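Local coordinates for tail spike protein (Acinetobacter phage vB_AbaP_AS12, PDB 6EU4), which forms a trimeric tailspike of the phage, probably recognising and degrading the capsular polysaccharide of its Acinetobacter host, at residues 241-246 against 271-276; 294-299 against 320-325. One frame throughout, in Å; residues are numbered along the deposited sequence.

Interaction 1 (241-246 against 271-276); sequences CTWERV and QTFIGC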
loop_
_atom_site.group_PDB
_atom_site.type_symbol
_atom_site.label_atom_id
_atom_site.label_comp_id
_atom_site.label_asym_id
_atom_site.label_seq_id
_atom_site.Cartn_x
_atom_site.Cartn_y
_atom_site.Cartn_z
ATOM N N CYS A 241 11.930 11.113 7.989
ATOM C CA CYS A 241 12.700 11.460 6.801
ATOM C C CYS A 241 12.111 10.752 5.597
ATOM O O CYS A 241 11.655 9.605 5.701
ATOM C CB CYS A 241 14.177 11.082 6.926
ATOM S SG CYS A 241 15.088 11.923 8.238
ATOM N N THR A 242 12.107 11.445 4.460
ATOM C CA THR A 242 11.737 10.830 3.196
ATOM C C THR A 242 12.934 10.810 2.263
ATOM O O THR A 242 13.794 11.699 2.289
ATOM C CB THR A 242 10.568 11.549 2.516
ATOM O OG1 THR A 242 10.972 12.864 2.134
ATOM C CG2 THR A 242 9.364 11.637 3.447
ATOM N N TRP A 243 12.970 9.756 1.451
ATOM C CA TRP A 243 14.056 9.459 0.527
ATOM C C TRP A 243 13.406 9.141 -0.808
ATOM O O TRP A 243 12.642 8.176 -0.902
ATOM C CB TRP A 243 14.889 8.259 1.003
ATOM C CG TRP A 243 15.378 8.348 2.447
ATOM C CD1 TRP A 243 14.639 8.099 3.570
ATOM C CD2 TRP A 243 16.692 8.702 2.905
ATOM N NE1 TRP A 243 15.406 8.286 4.695
ATOM C CE2 TRP A 243 16.667 8.660 4.319
ATOM C CE3 TRP A 243 17.880 9.052 2.267
ATOM C CZ2 TRP A 243 17.781 8.961 5.093
ATOM C CZ3 TRP A 243 18.991 9.340 3.044
ATOM C CH2 TRP A 243 18.930 9.290 4.440
ATOM N N GLU A 244 13.657 9.972 -1.824
ATOM C CA GLU A 244 13.053 9.800 -3.143
ATOM C C GLU A 244 14.165 9.744 -4.172
ATOM O O GLU A 244 14.998 10.654 -4.229
ATOM C CB GLU A 244 12.093 10.949 -3.477
ATOM C CG GLU A 244 11.406 10.760 -4.837
ATOM C CD GLU A 244 10.425 11.875 -5.216
ATOM O OE1 GLU A 244 10.308 12.882 -4.488
ATOM O OE2 GLU A 244 9.742 11.724 -6.253
ATOM N N ARG A 245 14.196 8.673 -4.963
ATOM C CA ARG A 245 15.203 8.502 -6.010
ATOM C C ARG A 245 16.621 8.606 -5.456
ATOM O O ARG A 245 17.512 9.221 -6.064
ATOM C CB ARG A 245 14.971 9.501 -7.145
ATOM C CG ARG A 245 13.802 9.058 -8.040
ATOM C CD ARG A 245 14.251 8.246 -9.232
ATOM N NE ARG A 245 15.041 7.096 -8.826
ATOM C CZ ARG A 245 16.355 6.993 -8.939
ATOM N NH1 ARG A 245 16.956 5.897 -8.481
ATOM N NH2 ARG A 245 17.068 7.957 -9.508
ATOM N N VAL A 246 16.842 7.941 -4.323
ATOM C CA VAL A 246 18.165 7.812 -3.730
ATOM C C VAL A 246 18.708 6.448 -4.115
ATOM O O VAL A 246 18.038 5.418 -3.932
ATOM C CB VAL A 246 18.115 8.000 -2.204
ATOM C CG1 VAL A 246 19.475 7.735 -1.580
ATOM C CG2 VAL A 246 17.659 9.408 -1.889
ATOM N N GLN A 271 10.386 6.384 8.140
ATOM C CA GLN A 271 11.238 6.544 6.958
ATOM C C GLN A 271 10.475 6.049 5.737
ATOM O O GLN A 271 9.971 4.922 5.733
ATOM C CB GLN A 271 12.551 5.764 7.085
ATOM C CG GLN A 271 13.380 6.129 8.303
ATOM C CD GLN A 271 13.903 7.552 8.248
ATOM O OE1 GLN A 271 14.752 7.891 7.417
ATOM N NE2 GLN A 271 13.406 8.397 9.143
ATOM N N THR A 272 10.359 6.899 4.721
ATOM C CA THR A 272 9.740 6.519 3.457
ATOM C C THR A 272 10.803 6.511 2.370
ATOM O O THR A 272 11.600 7.450 2.271
ATOM C CB THR A 272 8.621 7.490 3.047
ATOM O OG1 THR A 272 7.605 7.544 4.055
ATOM C CG2 THR A 272 7.931 7.001 1.756
ATOM N N PHE A 273 10.772 5.471 1.532
ATOM C CA PHE A 273 11.660 5.330 0.381
ATOM C C PHE A 273 10.802 5.144 -0.854
ATOM O O PHE A 273 10.034 4.180 -0.929
ATOM C CB PHE A 273 12.599 4.133 0.539
ATOM C CG PHE A 273 13.446 4.195 1.781
ATOM C CD1 PHE A 273 12.978 3.685 2.976
ATOM C CD2 PHE A 273 14.714 4.756 1.754
ATOM C CE1 PHE A 273 13.754 3.753 4.127
ATOM C CE2 PHE A 273 15.481 4.830 2.915
ATOM C CZ PHE A 273 15.004 4.321 4.081
ATOM N N ILE A 274 10.924 6.064 -1.806
ATOM C CA ILE A 274 10.153 6.049 -3.043
ATOM C C ILE A 274 11.139 6.018 -4.196
ATOM O O ILE A 274 11.932 6.956 -4.360
ATOM C CB ILE A 274 9.231 7.276 -3.143
ATOM C CG1 ILE A 274 8.234 7.234 -1.972
ATOM C CG2 ILE A 274 8.483 7.276 -4.472
ATOM C CD1 ILE A 274 7.321 8.437 -1.887
ATOM N N GLY A 275 11.084 4.958 -4.999
ATOM C CA GLY A 275 11.975 4.888 -6.160
ATOM C C GLY A 275 13.445 4.919 -5.803
ATOM O O GLY A 275 14.258 5.466 -6.564
ATOM N N CYS A 276 13.812 4.318 -4.678
ATOM C CA CYS A 276 15.204 4.199 -4.289
ATOM C C CYS A 276 15.769 2.889 -4.816
ATOM O O CYS A 276 15.037 1.969 -5.193
ATOM C CB CYS A 276 15.366 4.282 -2.772
ATOM S SG CYS A 276 14.842 5.926 -2.117
#
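Strands 241-244 and 271-274 run parallel, their axes 4.7 Å apart and 10° from aligned, with C241, T242, W243 and E244 level with Q271, T272, F273 and I274. The amide donors alternate between the strands: T272 N gives to C241 O, W243 N to T272 O, I274 N to W243 O and R245 N to I274 O. C241, W243, Q271 and F273 send their side chains to one face. There the five-membered ring of W243 lies offset over the F273 ring, centroids 4.5 Å apart and planes at 14°, with F273 CE2 beneath W243 CD1 at 3.4 Å. In both residues CG is anti to the carbonyl carbon, so the rings lean the same way; Y221 extends the stack from W243. Bent at chi2, the Q271 chain swings its amide beside the indole edge, where W243 NE1 donates to Q271 OE1 at 2.8 Å, almost straight (172°); OE1 lies in the ring plane, the donor above the amide plane. Q271 NE2 is held in turn by T269 O. Both segments turn at R245 and G275. The folded R245 chain brings NE to G275 O at 2.9 Å, and V246 N points at C276 SG. On the opposite face E244 OE1 forms a salt bridge with K222 of its own chain, and OE2 another with K222 and a hydrogen bond with T242 OG1 of the second subunit. Parallel strands of successive coils in register, with W243 and F273 stacked on the inward face, belong to a parallel beta-helix, right-handed as in other phage tailspikes.

Interaction 2 (294-299 against 320-325); sequences CTMISC and SNVTMV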
loop_
_atom_site.group_PDB
_atom_site.type_symbol
_atom_site.label_atom_id
_atom_site.label_comp_id
_atom_site.label_asym_id
_atom_site.label_seq_id
_atom_site.Cartn_x
_atom_site.Cartn_y
_atom_site.Cartn_z
ATOM N N CYS A 294 8.115 2.066 8.437
ATOM C CA CYS A 294 8.892 2.243 7.216
ATOM C C CYS A 294 8.133 1.741 5.994
ATOM O O CYS A 294 7.642 0.607 5.985
ATOM C CB CYS A 294 10.211 1.488 7.340
ATOM S SG CYS A 294 11.208 1.491 5.852
ATOM N N THR A 295 8.047 2.577 4.962
ATOM C CA THR A 295 7.403 2.198 3.714
ATOM C C THR A 295 8.405 2.341 2.582
ATOM O O THR A 295 9.055 3.393 2.448
ATOM C CB THR A 295 6.161 3.055 3.410
ATOM O OG1 THR A 295 5.233 3.049 4.515
ATOM C CG2 THR A 295 5.429 2.512 2.182
HETATM N N MSE A 296 8.481 1.307 1.738
HETATM C CA MSE A 296 9.235 1.337 0.486
HETATM C C MSE A 296 8.254 1.217 -0.669
HETATM O O MSE A 296 7.420 0.310 -0.667
HETATM C CB MSE A 296 10.255 0.200 0.464
HETATM C CG MSE A 296 11.192 0.240 1.659
HETATM SE SE MSE A 296 12.229 -1.441 1.684
HETATM C CE MSE A 296 13.154 -1.224 0.041
ATOM N N ILE A 297 8.315 2.147 -1.632
ATOM C CA ILE A 297 7.403 2.184 -2.772
ATOM C C ILE A 297 8.216 2.121 -4.053
ATOM O O ILE A 297 9.046 3.003 -4.308
ATOM C CB ILE A 297 6.538 3.455 -2.746
ATOM C CG1 ILE A 297 5.674 3.468 -1.496
ATOM C CG2 ILE A 297 5.662 3.578 -3.986
ATOM C CD1 ILE A 297 5.204 4.852 -1.157
ATOM N N SER A 298 7.963 1.098 -4.859
ATOM C CA SER A 298 8.581 0.951 -6.181
ATOM C C SER A 298 10.093 1.189 -6.105
ATOM O O SER A 298 10.699 1.907 -6.908
ATOM C CB SER A 298 7.887 1.864 -7.203
ATOM O OG SER A 298 6.569 1.399 -7.489
ATOM N N CYS A 299 10.703 0.547 -5.123
ATOM C CA CYS A 299 12.149 0.512 -4.986
ATOM C C CYS A 299 12.695 -0.727 -5.678
ATOM O O CYS A 299 11.969 -1.676 -5.957
ATOM C CB CYS A 299 12.565 0.493 -3.527
ATOM S SG CYS A 299 12.082 2.004 -2.608
ATOM N N SER A 320 11.785 -4.422 13.326
ATOM C CA SER A 320 11.295 -3.369 12.452
ATOM C C SER A 320 9.888 -3.711 11.994
ATOM O O SER A 320 9.446 -4.855 12.107
ATOM C CB SER A 320 12.190 -3.200 11.215
ATOM O OG SER A 320 13.530 -2.924 11.582
ATOM N N ASN A 321 9.180 -2.727 11.438
ATOM C CA ASN A 321 7.960 -3.040 10.693
ATOM C C ASN A 321 7.958 -2.226 9.405
ATOM O O ASN A 321 8.074 -0.996 9.432
ATOM C CB ASN A 321 6.689 -2.850 11.555
ATOM C CG ASN A 321 6.289 -1.395 11.799
ATOM O OD1 ASN A 321 6.952 -0.641 12.523
ATOM N ND2 ASN A 321 5.122 -1.026 11.265
ATOM N N VAL A 322 7.877 -2.942 8.284
ATOM C CA VAL A 322 8.185 -2.440 6.948
ATOM C C VAL A 322 7.115 -2.930 5.989
ATOM O O VAL A 322 6.723 -4.101 6.033
ATOM C CB VAL A 322 9.561 -2.930 6.448
ATOM C CG1 VAL A 322 9.834 -2.473 5.019
ATOM C CG2 VAL A 322 10.691 -2.493 7.401
ATOM N N THR A 323 6.668 -2.040 5.103
ATOM C CA THR A 323 5.789 -2.393 3.995
ATOM C C THR A 323 6.520 -2.099 2.700
ATOM O O THR A 323 7.042 -0.987 2.529
ATOM C CB THR A 323 4.481 -1.590 4.004
ATOM O OG1 THR A 323 3.752 -1.814 5.215
ATOM C CG2 THR A 323 3.592 -2.000 2.841
HETATM N N MSE A 324 6.544 -3.083 1.795
HETATM C CA MSE A 324 7.141 -2.938 0.479
HETATM C C MSE A 324 6.029 -2.999 -0.559
HETATM O O MSE A 324 5.367 -4.030 -0.703
HETATM C CB MSE A 324 8.175 -4.041 0.212
HETATM C CG MSE A 324 9.225 -4.151 1.238
HETATM SE SE MSE A 324 10.551 -5.452 0.613
HETATM C CE MSE A 324 11.557 -5.546 2.263
ATOM N N VAL A 325 5.812 -1.900 -1.268
ATOM C CA VAL A 325 4.704 -1.760 -2.207
ATOM C C VAL A 325 5.285 -1.757 -3.619
ATOM O O VAL A 325 5.964 -0.802 -4.016
ATOM C CB VAL A 325 3.897 -0.483 -1.939
ATOM C CG1 VAL A 325 2.637 -0.472 -2.780
ATOM C CG2 VAL A 325 3.553 -0.378 -0.477
#
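Selenomethionines M296 and M324 lie side by side at the apolar centre. M296 is bent at its last torsion (chi3 63°), M324 extended, so M296 SE rests alongside the M324 chain, 4.1 Å from M324 CG and 4.2 Å from M324 CE. V322 sits beside M296: its CG1 approaches M296 SE at 4.2 Å, while CG2 touches C294 CB at 4.0 Å. F273, on the neighbouring strand of the preceding coil, packs on C294 and M296, and F315 and I317 meet M324, so this face looks into the core. Two consecutive coils of a parallel beta-helix are joined here, C294, T295, M296 and I297 standing level with V322, T323, M324 and V325. Five backbone bonds zip them, from C294 N–N321 O to S298 N–V325 O, and each N-H meets the acceptor carbonyl almost head-on; the central M296 N to T323 O bond is 2.8 Å long and virtually straight (175°). The other face, with T295, I297, T323 and V325, turns to the trimer interface. I297 CG1 and V325 CB meet loosely at 4.4 Å. I297 packs on I297 of the third subunit, whose S298 and T326 are hydrogen-bonded to T295 OG1, and T326 also to T323 OG1. At the N-terminal end of strand 321-325, N321 OD1 binds G293 N of its own chain and N351 of the third subunit.

Interactions 1 and 2 follow in series along the chain, their centres 10 Å apart, and occupy successive coils of one parallel beta-helix. Strands 268-274 and 284-304 are neighbours, so the second strand of interaction 1 lies directly against the first of interaction 2: F273 N to T295 O and F273 O to I297 N, both 2.8 Å, are probable hydrogen bonds that continue the pairing without a break. Past the strands, C299 packs against C276 and F273. The four strands thus form one continuous side of the solenoid. One of its faces lines the core, and the other meets the neighbouring subunits, binding the three chains together along the spike.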